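Local coordinates for protein immunoreactive 84kD antigen PG93 (Porphyromonas gingivalis, PDB 5M11) that serves as PorZ, an essential surface component of the type-IX secretion system of this oral bacterium, and binds zinc and calcium ions, at residues A[314-319]-A[326-331]; A[342-347]-A[368-373]; A[634-639]-A[648-653]. One frame throughout, in Å; residues are numbered along the deposited sequence.

Contact 1: A[314-319]-A[326-331]. With ZN (zinc ion), chain F; ZN (zinc ion), chain H.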
loop_
_atom_site.group_PDB
_atom_site.type_symbol
_atom_site.label_atom_id
_atom_site.label_comp_id
_atom_site.label_asym_id
_atom_site.label_seq_id
_atom_site.Cartn_x
_atom_site.Cartn_y
_atom_site.Cartn_z
ATOM N N ASN A 314 -6.124 0.185 1.531
ATOM C CA ASN A 314 -4.716 0.569 1.380
ATOM C C ASN A 314 -4.496 1.341 0.071
ATOM O O ASN A 314 -3.412 1.242 -0.525
ATOM C CB ASN A 314 -3.812 -0.666 1.432
ATOM C CG ASN A 314 -3.961 -1.521 2.666
ATOM O OD1 ASN A 314 -3.825 -1.049 3.794
ATOM N ND2 ASN A 314 -4.129 -2.823 2.466
ATOM N N ASP A 315 -5.514 2.148 -0.349
ATOM C CA ASP A 315 -5.484 2.900 -1.611
ATOM C C ASP A 315 -5.272 4.411 -1.389
ATOM O O ASP A 315 -6.122 5.091 -0.834
ATOM C CB ASP A 315 -6.760 2.644 -2.433
ATOM C CG ASP A 315 -7.148 1.195 -2.680
ATOM O OD1 ASP A 315 -6.595 0.301 -2.003
ATOM O OD2 ASP A 315 -8.051 0.959 -3.502
ATOM N N PHE A 316 -4.117 4.925 -1.820
ATOM C CA PHE A 316 -3.759 6.328 -1.639
ATOM C C PHE A 316 -3.429 6.928 -3.005
ATOM O O PHE A 316 -2.267 7.199 -3.333
ATOM C CB PHE A 316 -2.621 6.477 -0.596
ATOM C CG PHE A 316 -3.063 5.965 0.762
ATOM C CD1 PHE A 316 -3.526 6.845 1.736
ATOM C CD2 PHE A 316 -3.109 4.593 1.032
ATOM C CE1 PHE A 316 -4.017 6.365 2.953
ATOM C CE2 PHE A 316 -3.631 4.116 2.232
ATOM C CZ PHE A 316 -4.069 5.003 3.189
ATOM N N TYR A 317 -4.494 7.081 -3.823
ATOM C CA TYR A 317 -4.462 7.665 -5.155
ATOM C C TYR A 317 -4.038 9.121 -5.009
ATOM O O TYR A 317 -3.143 9.588 -5.717
ATOM C CB TYR A 317 -5.848 7.532 -5.835
ATOM C CG TYR A 317 -5.890 8.178 -7.201
ATOM C CD1 TYR A 317 -5.482 7.484 -8.336
ATOM C CD2 TYR A 317 -6.259 9.517 -7.351
ATOM C CE1 TYR A 317 -5.447 8.097 -9.587
ATOM C CE2 TYR A 317 -6.201 10.148 -8.591
ATOM C CZ TYR A 317 -5.808 9.429 -9.712
ATOM O OH TYR A 317 -5.778 10.032 -10.951
ATOM N N GLU A 318 -4.699 9.834 -4.091
ATOM C CA GLU A 318 -4.405 11.225 -3.801
ATOM C C GLU A 318 -4.446 11.408 -2.284
ATOM O O GLU A 318 -5.261 10.779 -1.611
ATOM C CB GLU A 318 -5.355 12.188 -4.561
ATOM C CG GLU A 318 -5.160 13.690 -4.292
ATOM C CD GLU A 318 -4.085 14.528 -4.983
ATOM O OE1 GLU A 318 -3.251 13.973 -5.736
ATOM O OE2 GLU A 318 -4.067 15.758 -4.736
ATOM N N MET A 319 -3.491 12.194 -1.760
ATOM C CA MET A 319 -3.328 12.546 -0.356
ATOM C C MET A 319 -2.991 14.016 -0.206
ATOM O O MET A 319 -2.283 14.566 -1.046
ATOM C CB MET A 319 -2.196 11.758 0.312
ATOM C CG MET A 319 -2.341 10.278 0.386
ATOM S SD MET A 319 -1.102 9.749 1.602
ATOM C CE MET A 319 0.411 9.999 0.731
ATOM N N LEU A 326 -4.262 14.025 7.858
ATOM C CA LEU A 326 -4.021 13.493 6.523
ATOM C C LEU A 326 -5.381 13.285 5.881
ATOM O O LEU A 326 -6.298 12.823 6.547
ATOM C CB LEU A 326 -3.202 12.184 6.587
ATOM C CG LEU A 326 -2.872 11.465 5.266
ATOM C CD1 LEU A 326 -1.644 12.040 4.610
ATOM C CD2 LEU A 326 -2.655 9.987 5.501
ATOM N N TYR A 327 -5.523 13.673 4.620
ATOM C CA TYR A 327 -6.740 13.512 3.833
ATOM C C TYR A 327 -6.367 12.641 2.650
ATOM O O TYR A 327 -5.414 12.956 1.948
ATOM C CB TYR A 327 -7.322 14.885 3.399
ATOM C CG TYR A 327 -7.707 15.814 4.536
ATOM C CD1 TYR A 327 -9.040 16.012 4.880
ATOM C CD2 TYR A 327 -6.736 16.514 5.253
ATOM C CE1 TYR A 327 -9.398 16.868 5.920
ATOM C CE2 TYR A 327 -7.085 17.370 6.297
ATOM C CZ TYR A 327 -8.417 17.542 6.625
ATOM O OH TYR A 327 -8.750 18.388 7.650
ATOM N N ALA A 328 -7.042 11.508 2.480
ATOM C CA ALA A 328 -6.742 10.583 1.395
ATOM C C ALA A 328 -7.993 10.101 0.664
ATOM O O ALA A 328 -9.042 9.865 1.279
ATOM C CB ALA A 328 -5.980 9.398 1.932
ATOM N N ALA A 329 -7.852 9.959 -0.666
ATOM C CA ALA A 329 -8.864 9.487 -1.613
ATOM C C ALA A 329 -8.367 8.203 -2.231
ATOM O O ALA A 329 -7.233 8.148 -2.714
ATOM C CB ALA A 329 -9.124 10.538 -2.690
ATOM N N SER A 330 -9.183 7.166 -2.198
ATOM C CA SER A 330 -8.742 5.882 -2.707
ATOM C C SER A 330 -9.078 5.686 -4.188
ATOM O O SER A 330 -8.201 5.240 -4.929
ATOM C CB SER A 330 -9.320 4.751 -1.860
ATOM O OG SER A 330 -10.727 4.647 -1.965
ATOM N N GLY A 331 -10.327 6.016 -4.577
ATOM C CA GLY A 331 -10.935 5.868 -5.906
ATOM C C GLY A 331 -10.018 6.002 -7.100
ATOM O O GLY A 331 -9.118 6.841 -7.093
HETATM ZN ZN ZN F . -1.469 15.068 -4.679
HETATM ZN ZN ZN H . -9.138 -0.727 -4.122
HETATM O O HOH W 1 -0.738 14.407 -6.797
#
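With CG anti to the carbonyl carbon (chi1 -52°), the carboxylate of D315 swings out toward a zinc ion, while E318, its CG anti to the backbone N and its chain bent at chi2 (82°), sends its own carboxylate to a second zinc. Between them the backbone forms a classic beta bulge at the start of the hairpin 318-322/325-329, the first two strands of an antiparallel propeller blade. Y317 and E318 both face A329: the N of each donates weakly to A329 O, bent from Y317 and nearly straight from E318. The answering bond, A329 N to E318 O at 2.9 Å, is nearly linear (174°) and lies in the carbonyl plane. M319 with A328 is the following non-hydrogen-bonded pair, where M319 CA comes to 3.1 Å from Y327 O. On that face A328 CB rests obliquely on the F316 ring, 3.5 Å from F316 CD1, and the M319 and L326 side chains cross obliquely, with M319 SD 3.8 Å from L326 CD1. F316 also takes a cation-pi contact from K345. D315 CB lies alongside S330 CB (3.4 Å), next to the first zinc site. That ion is held by D315 OD2 at 2.1 Å, with H340 among its other ligands; the second is bound by a water, one further atom from elsewhere and E318 OE1 at 2.3 Å.

Contact 2: A[342-347]-A[368-373]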
loop_
_atom_site.group_PDB
_atom_site.type_symbol
_atom_site.label_atom_id
_atom_site.label_comp_id
_atom_site.label_asym_id
_atom_site.label_seq_id
_atom_site.Cartn_x
_atom_site.Cartn_y
_atom_site.Cartn_z
ATOM N N GLY A 342 -16.229 4.313 -3.423
ATOM C CA GLY A 342 -15.805 5.588 -2.859
ATOM C C GLY A 342 -15.317 5.412 -1.439
ATOM O O GLY A 342 -15.903 4.623 -0.675
ATOM N N MET A 343 -14.194 6.090 -1.102
ATOM C CA MET A 343 -13.569 6.001 0.211
ATOM C C MET A 343 -12.717 7.246 0.496
ATOM O O MET A 343 -11.826 7.616 -0.282
ATOM C CB MET A 343 -12.735 4.703 0.323
ATOM C CG MET A 343 -11.941 4.548 1.602
ATOM S SD MET A 343 -12.885 4.055 3.063
ATOM C CE MET A 343 -13.279 2.332 2.663
ATOM N N VAL A 344 -13.014 7.896 1.621
ATOM C CA VAL A 344 -12.274 9.062 2.080
ATOM C C VAL A 344 -11.684 8.662 3.441
ATOM O O VAL A 344 -12.390 8.126 4.300
ATOM C CB VAL A 344 -13.133 10.359 2.115
ATOM C CG1 VAL A 344 -12.313 11.546 2.588
ATOM C CG2 VAL A 344 -13.741 10.663 0.751
ATOM N N LYS A 345 -10.379 8.857 3.604
ATOM C CA LYS A 345 -9.714 8.484 4.834
ATOM C C LYS A 345 -9.032 9.680 5.452
ATOM O O LYS A 345 -8.292 10.388 4.764
ATOM C CB LYS A 345 -8.704 7.382 4.558
ATOM C CG LYS A 345 -9.345 6.051 4.273
ATOM C CD LYS A 345 -8.428 5.108 3.537
ATOM C CE LYS A 345 -8.130 5.564 2.136
ATOM N NZ LYS A 345 -7.063 4.740 1.561
ATOM N N LEU A 346 -9.284 9.910 6.754
ATOM C CA LEU A 346 -8.676 10.989 7.529
ATOM C C LEU A 346 -7.932 10.395 8.702
ATOM O O LEU A 346 -8.504 9.562 9.420
ATOM C CB LEU A 346 -9.695 12.020 8.032
ATOM C CG LEU A 346 -10.780 12.580 7.108
ATOM C CD1 LEU A 346 -11.315 13.847 7.691
ATOM C CD2 LEU A 346 -10.282 12.882 5.693
ATOM N N TYR A 347 -6.654 10.796 8.889
ATOM C CA TYR A 347 -5.808 10.296 9.975
ATOM C C TYR A 347 -5.391 11.442 10.899
ATOM O O TYR A 347 -4.792 12.423 10.475
ATOM C CB TYR A 347 -4.595 9.531 9.429
ATOM C CG TYR A 347 -3.776 8.824 10.492
ATOM C CD1 TYR A 347 -4.344 7.852 11.310
ATOM C CD2 TYR A 347 -2.415 9.084 10.639
ATOM C CE1 TYR A 347 -3.593 7.193 12.279
ATOM C CE2 TYR A 347 -1.648 8.409 11.586
ATOM C CZ TYR A 347 -2.243 7.470 12.411
ATOM O OH TYR A 347 -1.486 6.804 13.345
ATOM N N PHE A 368 -27.468 7.843 -6.371
ATOM C CA PHE A 368 -26.098 8.188 -6.791
ATOM C C PHE A 368 -25.233 7.044 -6.268
ATOM O O PHE A 368 -25.723 6.272 -5.434
ATOM C CB PHE A 368 -25.643 9.582 -6.328
ATOM C CG PHE A 368 -25.632 9.784 -4.838
ATOM C CD1 PHE A 368 -24.453 9.662 -4.115
ATOM C CD2 PHE A 368 -26.799 10.121 -4.157
ATOM C CE1 PHE A 368 -24.442 9.860 -2.732
ATOM C CE2 PHE A 368 -26.790 10.303 -2.773
ATOM C CZ PHE A 368 -25.612 10.172 -2.071
ATOM N N SER A 369 -24.010 6.865 -6.773
ATOM C CA SER A 369 -23.280 5.668 -6.363
ATOM C C SER A 369 -22.072 5.884 -5.420
ATOM O O SER A 369 -21.620 4.894 -4.839
ATOM C CB SER A 369 -22.825 4.884 -7.593
ATOM O OG SER A 369 -21.971 5.630 -8.446
ATOM N N PHE A 370 -21.581 7.124 -5.232
ATOM C CA PHE A 370 -20.383 7.430 -4.417
ATOM C C PHE A 370 -19.238 6.465 -4.729
ATOM O O PHE A 370 -18.873 5.614 -3.912
ATOM C CB PHE A 370 -20.611 7.517 -2.888
ATOM C CG PHE A 370 -19.402 8.120 -2.189
ATOM C CD1 PHE A 370 -18.957 9.400 -2.506
ATOM C CD2 PHE A 370 -18.676 7.386 -1.256
ATOM C CE1 PHE A 370 -17.831 9.943 -1.879
ATOM C CE2 PHE A 370 -17.546 7.931 -0.634
ATOM C CZ PHE A 370 -17.130 9.203 -0.950
ATOM N N ASN A 371 -18.724 6.586 -5.953
ATOM C CA ASN A 371 -17.613 5.803 -6.467
ATOM C C ASN A 371 -16.533 6.721 -7.002
ATOM O O ASN A 371 -16.807 7.865 -7.384
ATOM C CB ASN A 371 -18.075 4.846 -7.587
ATOM C CG ASN A 371 -18.915 3.660 -7.171
ATOM O OD1 ASN A 371 -18.678 2.991 -6.155
ATOM N ND2 ASN A 371 -19.862 3.313 -8.020
ATOM N N ASP A 372 -15.309 6.186 -7.058
ATOM C CA ASP A 372 -14.098 6.784 -7.594
ATOM C C ASP A 372 -13.885 8.194 -7.076
ATOM O O ASP A 372 -13.855 9.147 -7.860
ATOM C CB ASP A 372 -14.089 6.759 -9.136
ATOM C CG ASP A 372 -14.673 5.503 -9.749
ATOM O OD1 ASP A 372 -14.039 4.427 -9.619
ATOM O OD2 ASP A 372 -15.768 5.592 -10.353
ATOM N N ALA A 373 -13.737 8.322 -5.746
ATOM C CA ALA A 373 -13.376 9.580 -5.097
ATOM C C ALA A 373 -11.898 9.809 -5.428
ATOM O O ALA A 373 -11.065 8.980 -5.065
ATOM C CB ALA A 373 -13.617 9.484 -3.598
#
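G342 is the residue most deeply engaged here, lodged in the curve of the loop 368-373 just before strand 343-347 begins. Its N donates to F370 O at 3.0 Å; the bond is bent (134° at the hydrogen) but falls in the carbonyl plane, on a lone pair. The side of G342 lacking a side chain is turned to F370 O, allowing the close backbone approach. F370 has positive backbone angles, and its CG stands anti to the backbone N (chi1 -168°), so the ring turns back along the glycine: F370 CE2 lies 3.5 Å from G342 C, obliquely. V344 CG2 reaches the ring edge near its plane, 4.1 Å from F370 CZ, the two side chains crossing at about a right angle. A373, where the next strand opens, points its methyl toward 342-347, with A373 CB 4.2 Å from M343 O. The join thus ties the third strand of one four-stranded propeller blade to the entry of the next, where F370 meets F396 edge-to-face. Bonds to K357 and to the backbone N of the zinc ligand H340 anchor the loop elsewhere; here one backbone bond amid ring and methyl contacts implies a directional tie at G342.

Contact 3: A[634-639]-A[648-653]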
loop_
_atom_site.group_PDB
_atom_site.type_symbol
_atom_site.label_atom_id
_atom_site.label_comp_id
_atom_site.label_asym_id
_atom_site.label_seq_id
_atom_site.Cartn_x
_atom_site.Cartn_y
_atom_site.Cartn_z
ATOM N N ASN A 634 8.188 0.056 -4.903
ATOM C CA ASN A 634 8.931 1.053 -5.692
ATOM C C ASN A 634 7.956 1.950 -6.487
ATOM O O ASN A 634 8.377 2.985 -7.001
ATOM C CB ASN A 634 9.941 0.388 -6.646
ATOM C CG ASN A 634 11.124 -0.280 -5.977
ATOM O OD1 ASN A 634 11.625 0.169 -4.941
ATOM N ND2 ASN A 634 11.631 -1.344 -6.598
ATOM N N ASN A 635 6.665 1.541 -6.599
ATOM C CA ASN A 635 5.630 2.309 -7.280
ATOM C C ASN A 635 4.835 3.095 -6.217
ATOM O O ASN A 635 4.001 2.528 -5.494
ATOM C CB ASN A 635 4.736 1.411 -8.160
ATOM C CG ASN A 635 3.634 2.118 -8.943
ATOM O OD1 ASN A 635 3.497 3.360 -8.962
ATOM N ND2 ASN A 635 2.806 1.325 -9.612
ATOM N N ILE A 636 5.163 4.407 -6.104
ATOM C CA ILE A 636 4.571 5.367 -5.172
ATOM C C ILE A 636 3.577 6.222 -5.940
ATOM O O ILE A 636 3.930 6.812 -6.954
ATOM C CB ILE A 636 5.652 6.234 -4.454
ATOM C CG1 ILE A 636 6.807 5.365 -3.902
ATOM C CG2 ILE A 636 5.016 7.129 -3.344
ATOM C CD1 ILE A 636 8.054 6.123 -3.573
ATOM N N LEU A 637 2.343 6.295 -5.441
ATOM C CA LEU A 637 1.226 7.000 -6.068
ATOM C C LEU A 637 1.051 8.426 -5.557
ATOM O O LEU A 637 0.618 9.295 -6.324
ATOM C CB LEU A 637 -0.071 6.198 -5.822
ATOM C CG LEU A 637 -0.425 5.156 -6.891
ATOM C CD1 LEU A 637 0.487 3.938 -6.831
ATOM C CD2 LEU A 637 -1.866 4.733 -6.770
ATOM N N SER A 638 1.359 8.651 -4.250
ATOM C CA SER A 638 1.217 9.938 -3.575
ATOM C C SER A 638 2.225 10.148 -2.422
ATOM O O SER A 638 2.843 9.202 -1.932
ATOM C CB SER A 638 -0.201 10.083 -3.034
ATOM O OG SER A 638 -0.564 8.988 -2.210
ATOM N N LEU A 639 2.364 11.422 -2.010
ATOM C CA LEU A 639 3.169 11.952 -0.907
ATOM C C LEU A 639 2.360 13.037 -0.112
ATOM O O LEU A 639 1.400 13.624 -0.643
ATOM C CB LEU A 639 4.497 12.557 -1.426
ATOM C CG LEU A 639 5.590 11.626 -1.972
ATOM C CD1 LEU A 639 6.794 12.415 -2.409
ATOM C CD2 LEU A 639 6.002 10.539 -0.963
ATOM N N LEU A 648 6.831 12.132 6.857
ATOM C CA LEU A 648 6.427 12.085 5.452
ATOM C C LEU A 648 5.560 10.844 5.245
ATOM O O LEU A 648 6.013 9.725 5.536
ATOM C CB LEU A 648 7.643 12.076 4.484
ATOM C CG LEU A 648 7.335 11.975 2.958
ATOM C CD1 LEU A 648 6.753 13.279 2.397
ATOM C CD2 LEU A 648 8.585 11.655 2.185
ATOM N N TYR A 649 4.311 11.045 4.768
ATOM C CA TYR A 649 3.363 9.968 4.446
ATOM C C TYR A 649 3.635 9.515 3.004
ATOM O O TYR A 649 3.767 10.355 2.107
ATOM C CB TYR A 649 1.907 10.425 4.662
ATOM C CG TYR A 649 1.567 10.618 6.120
ATOM C CD1 TYR A 649 0.992 9.595 6.861
ATOM C CD2 TYR A 649 1.883 11.801 6.778
ATOM C CE1 TYR A 649 0.729 9.747 8.224
ATOM C CE2 TYR A 649 1.644 11.959 8.141
ATOM C CZ TYR A 649 1.051 10.937 8.860
ATOM O OH TYR A 649 0.762 11.118 10.197
ATOM N N ILE A 650 3.817 8.208 2.799
ATOM C CA ILE A 650 4.176 7.648 1.492
ATOM C C ILE A 650 3.078 6.705 1.073
ATOM O O ILE A 650 2.941 5.639 1.664
ATOM C CB ILE A 650 5.582 6.938 1.537
ATOM C CG1 ILE A 650 6.696 7.862 2.120
ATOM C CG2 ILE A 650 5.988 6.365 0.181
ATOM C CD1 ILE A 650 7.802 7.119 2.962
ATOM N N GLY A 651 2.293 7.118 0.086
ATOM C CA GLY A 651 1.225 6.284 -0.436
ATOM C C GLY A 651 1.754 5.357 -1.505
ATOM O O GLY A 651 1.791 5.745 -2.673
ATOM N N THR A 652 2.238 4.155 -1.130
ATOM C CA THR A 652 2.753 3.215 -2.143
ATOM C C THR A 652 1.586 2.427 -2.732
ATOM O O THR A 652 0.493 2.415 -2.160
ATOM C CB THR A 652 3.872 2.262 -1.622
ATOM O OG1 THR A 652 3.375 1.345 -0.636
ATOM C CG2 THR A 652 5.099 3.002 -1.115
ATOM N N ALA A 653 1.830 1.745 -3.857
ATOM C CA ALA A 653 0.817 0.916 -4.516
ATOM C C ALA A 653 0.350 -0.236 -3.591
ATOM O O ALA A 653 -0.749 -0.770 -3.768
ATOM C CB ALA A 653 1.375 0.363 -5.825
#
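Three firm backbone hydrogen bonds clamp 634-639 to 648-653. A653 N gives to N635 O at 2.8 Å and L637 N to G651 O at 2.9 Å, each donor nearly along the C=O axis, whereas G651 N reaches S638 O at 3.0 Å from above the carbonyl plane. A weak fourth, from S638 N, shares G651 O, so L637 and S638 both face G651: a classic beta bulge in the antiparallel hairpin 636-642/647-652. I636 with T652 and L639 with I650 are the non-hydrogen-bonded pairs around it. S638 OG (chi1 54°) lies 3.7 Å from G651 CA, over the side of the glycine that carries no side chain; its polar partner is F316 O. The face bearing I636, L639 and I650 is aliphatic; T652 adds its CG2 methyl, while its OG1 bonds to G655 O. I636 CG2 meets I650 CG2 at 3.7 Å, the two side chains crossing obliquely, while L639 and I650 run side by side with L639 CD2 4.1 Å from I650 CG1. Toward the exposed end, the L637 CD1 branch comes over A653 CB at 3.8 Å. Strand 636-642 edges a four-stranded sheet resembling a propeller blade, with N-terminal strand 13-16 at the opposite edge, consistent with Velcro-type ring closure; A604 of strand 601-606 packs on I636 and L639, and strand 655-660 flanks I650.

Contacts 1 and 3 are both hairpins opened by a classic beta bulge, one with A329 and the other with G651 as the residue faced twice, and they meet through F316 O and S638 OG (2.7 Å) and the methyl of M319. Contact 1 also shares a sheet with contact 2: strands 325-329 and 343-347 are neighbours, and K345 NZ bonds to D315 O. All three are largely buried, though A653 of contact 3 is exposed. Their chemistry differs: zinc-binding carboxylates mark contact 1, contact 2 is a loop-to-strand join with one backbone bond and an aromatic ring, and contact 3 pairs strands over an aliphatic face. Contacts 2 and 3 barely touch, through Y347 and Y649.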